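Local coordinates for (5-formylfuran-3-yl)methyl phosphate transaminase (Methanococcus jannaschii, PDB 2Z61), which transfers the amino group of alanine to a furancarboxaldehyde phosphate, with pyridoxal 5'-phosphate as cofactor, to make the furan precursor of methanofuran, at residues Tyr192-Lys200 against Ile279-Arg287. Sequence-based numbering, arbitrary orientation.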
# COMPACT_ATOMS: atom_id res chain seq x y z
N TYR A 192 16.34 8.78 -3.89
CA TYR A 192 17.22 9.78 -3.28
C TYR A 192 17.78 10.77 -4.30
O TYR A 192 18.59 11.64 -3.96
CB TYR A 192 18.39 9.12 -2.54
CG TYR A 192 17.97 8.29 -1.36
CD1 TYR A 192 17.92 6.90 -1.44
CD2 TYR A 192 17.61 8.90 -0.16
CE1 TYR A 192 17.51 6.13 -0.34
CE2 TYR A 192 17.21 8.15 0.94
CZ TYR A 192 17.16 6.76 0.85
OH TYR A 192 16.73 6.03 1.92
N ASN A 193 17.37 10.64 -5.55
CA ASN A 193 17.84 11.52 -6.60
C ASN A 193 17.47 12.95 -6.18
O ASN A 193 16.40 13.17 -5.62
CB ASN A 193 17.18 11.15 -7.92
CG ASN A 193 18.08 11.38 -9.11
OD1 ASN A 193 17.61 11.53 -10.24
ND2 ASN A 193 19.38 11.44 -8.85
N GLY A 194 18.35 13.90 -6.45
CA GLY A 194 18.07 15.27 -6.06
C GLY A 194 18.90 15.57 -4.82
O GLY A 194 19.32 16.70 -4.59
N LEU A 195 19.14 14.54 -4.02
CA LEU A 195 19.96 14.68 -2.83
C LEU A 195 21.38 14.31 -3.24
O LEU A 195 21.92 13.28 -2.83
CB LEU A 195 19.46 13.75 -1.72
CG LEU A 195 18.10 14.14 -1.16
CD1 LEU A 195 17.68 13.17 -0.07
CD2 LEU A 195 18.17 15.56 -0.62
N VAL A 196 21.97 15.16 -4.08
CA VAL A 196 23.33 14.96 -4.58
C VAL A 196 24.08 16.26 -4.36
O VAL A 196 23.63 17.32 -4.78
CB VAL A 196 23.31 14.57 -6.08
CG1 VAL A 196 24.72 14.52 -6.64
CG2 VAL A 196 22.64 13.21 -6.23
N TYR A 197 25.24 16.18 -3.71
CA TYR A 197 26.00 17.38 -3.37
C TYR A 197 27.21 17.71 -4.24
O TYR A 197 27.77 18.79 -4.13
CB TYR A 197 26.41 17.29 -1.90
CG TYR A 197 25.29 16.75 -1.04
CD1 TYR A 197 25.39 15.49 -0.44
CD2 TYR A 197 24.10 17.46 -0.88
CE1 TYR A 197 24.32 14.95 0.28
CE2 TYR A 197 23.02 16.92 -0.15
CZ TYR A 197 23.15 15.67 0.42
OH TYR A 197 22.09 15.12 1.11
N GLU A 198 27.61 16.76 -5.09
CA GLU A 198 28.74 16.96 -5.99
C GLU A 198 28.43 16.29 -7.33
O GLU A 198 28.10 15.10 -7.37
CB GLU A 198 30.02 16.34 -5.42
CG GLU A 198 30.75 17.19 -4.41
CD GLU A 198 32.08 16.57 -4.01
OE1 GLU A 198 32.92 16.34 -4.90
OE2 GLU A 198 32.28 16.31 -2.80
N GLY A 199 28.53 17.04 -8.41
CA GLY A 199 28.27 16.47 -9.72
C GLY A 199 26.88 16.71 -10.26
O GLY A 199 26.24 17.72 -9.95
N LYS A 200 26.40 15.76 -11.06
CA LYS A 200 25.08 15.87 -11.69
C LYS A 200 24.17 14.70 -11.33
O LYS A 200 24.63 13.58 -11.09
CB LYS A 200 25.25 15.91 -13.21
CG LYS A 200 26.48 16.66 -13.67
CD LYS A 200 26.99 16.12 -15.00
CE LYS A 200 28.32 16.75 -15.38
NZ LYS A 200 28.89 16.09 -16.59
N ILE A 279 18.78 20.95 0.99
CA ILE A 279 19.94 20.31 0.39
C ILE A 279 21.24 20.91 0.92
O ILE A 279 22.19 20.19 1.18
CB ILE A 279 19.89 20.41 -1.16
CG1 ILE A 279 18.76 19.52 -1.69
CG2 ILE A 279 21.23 19.97 -1.76
CD1 ILE A 279 18.51 19.64 -3.18
N LYS A 280 21.27 22.23 1.09
CA LYS A 280 22.47 22.89 1.61
C LYS A 280 22.79 22.41 3.03
O LYS A 280 23.94 22.11 3.35
CB LYS A 280 22.28 24.41 1.62
CG LYS A 280 22.86 25.14 0.42
CD LYS A 280 22.28 24.64 -0.89
CE LYS A 280 22.82 25.46 -2.06
NZ LYS A 280 22.57 26.92 -1.88
N GLU A 281 21.77 22.34 3.88
CA GLU A 281 21.97 21.90 5.25
C GLU A 281 22.53 20.48 5.30
O GLU A 281 23.46 20.20 6.06
CB GLU A 281 20.66 21.98 6.04
CG GLU A 281 20.75 21.44 7.46
CD GLU A 281 21.68 22.24 8.35
OE1 GLU A 281 22.75 22.70 7.88
OE2 GLU A 281 21.35 22.41 9.54
N PHE A 282 21.96 19.58 4.50
CA PHE A 282 22.42 18.20 4.46
C PHE A 282 23.90 18.14 4.07
O PHE A 282 24.66 17.34 4.60
CB PHE A 282 21.60 17.38 3.44
CG PHE A 282 20.38 16.69 4.03
CD1 PHE A 282 19.19 16.64 3.32
CD2 PHE A 282 20.45 16.05 5.26
CE1 PHE A 282 18.08 15.97 3.83
CE2 PHE A 282 19.34 15.38 5.79
CZ PHE A 282 18.16 15.34 5.07
N ASP A 283 24.30 18.98 3.13
CA ASP A 283 25.68 18.99 2.67
C ASP A 283 26.63 19.49 3.77
O ASP A 283 27.75 18.99 3.90
CB ASP A 283 25.82 19.85 1.41
CG ASP A 283 27.21 19.77 0.81
OD1 ASP A 283 27.81 18.68 0.83
OD2 ASP A 283 27.70 20.81 0.30
N ARG A 284 26.17 20.46 4.55
CA ARG A 284 26.99 20.97 5.64
C ARG A 284 27.22 19.83 6.63
O ARG A 284 28.32 19.65 7.15
CB ARG A 284 26.29 22.13 6.35
CG ARG A 284 27.21 22.95 7.24
CD ARG A 284 26.49 24.09 7.93
NE ARG A 284 26.53 24.01 9.38
CZ ARG A 284 25.45 23.92 10.16
NH1 ARG A 284 24.25 23.90 9.61
NH2 ARG A 284 25.58 23.84 11.47
N ARG A 285 26.17 19.05 6.86
CA ARG A 285 26.25 17.92 7.78
C ARG A 285 27.17 16.83 7.22
O ARG A 285 28.00 16.28 7.94
CB ARG A 285 24.86 17.34 7.99
CG ARG A 285 23.84 18.34 8.52
CD ARG A 285 22.45 17.75 8.43
NE ARG A 285 21.46 18.52 9.16
CZ ARG A 285 20.18 18.18 9.25
NH1 ARG A 285 19.75 17.07 8.65
NH2 ARG A 285 19.33 18.94 9.93
N ARG A 286 27.01 16.53 5.94
CA ARG A 286 27.82 15.51 5.29
C ARG A 286 29.32 15.79 5.44
O ARG A 286 30.12 14.87 5.67
CB ARG A 286 27.44 15.41 3.81
CG ARG A 286 28.38 14.58 2.98
CD ARG A 286 28.05 14.72 1.50
NE ARG A 286 28.76 15.85 0.92
CZ ARG A 286 29.81 15.74 0.12
NH1 ARG A 286 30.29 14.54 -0.19
NH2 ARG A 286 30.37 16.84 -0.38
N ARG A 287 29.69 17.06 5.31
CA ARG A 287 31.09 17.45 5.42
C ARG A 287 31.60 17.28 6.85
O ARG A 287 32.74 16.88 7.07
CB ARG A 287 31.27 18.90 4.96
CG ARG A 287 31.08 19.10 3.46
CD ARG A 287 31.16 20.57 3.07
NE ARG A 287 30.79 20.79 1.67
CZ ARG A 287 31.46 20.31 0.62
NH1 ARG A 287 32.55 19.57 0.81
NH2 ARG A 287 31.03 20.56 -0.61
O HOH W 1 26.24 20.95 -2.69
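Y197 lays its ring along helix 269-295, over the backbone of D283 and between I279, F282 and R286. In this aminotransferase of class I the contact joins the long helix to the loop that follows strand 185-189 of the seven-stranded mixed sheet of the pyridoxal-phosphate domain. The ring faces the helix, with D283 CA 4.2 Å above the plane of one face of Y197, offset toward the rim. The D283 carboxylate runs past in the opposite direction, its plane only 11° from that of the ring. R286 CD comes obliquely to 3.4 Å from Y197 CD1, I279 CG2 packs near Y197 CE2, and Y197 OH lies against F282 CB and hydrogen-bonds to the backbone O of A306. R286 is bent at chi3 (88°), which sets one face of its guanidinium against Y197 CB. There R286 NE points in plane at D283 OD1 (3.0 Å), while R286 NH2 reaches E198 OE2 at 3.1 Å in a salt bridge across the contact. The latter bond uses the anti lone pair of OE2, and the two charged planes stand 68° apart. NH1 holds the backbone O of P303, so one guanidinium ties together helix, loop and a third segment. A leucine in place of R286 would probably leave E198 OE2 and the P303 carbonyl without this partner and take from D283 OD1 its straightest bond, leaving the carboxylate the weaker contacts of R287 and a water. At the other end of the contact, L195 CD2 sits 4.1 Å from I279 CG1 and close to the F282 ring. A type II beta turn runs from Y192, whose OH bonds to O3 of the cofactor-modified lysine, to L195; just there, I279 CD1 lies 3.4 Å from G194 O.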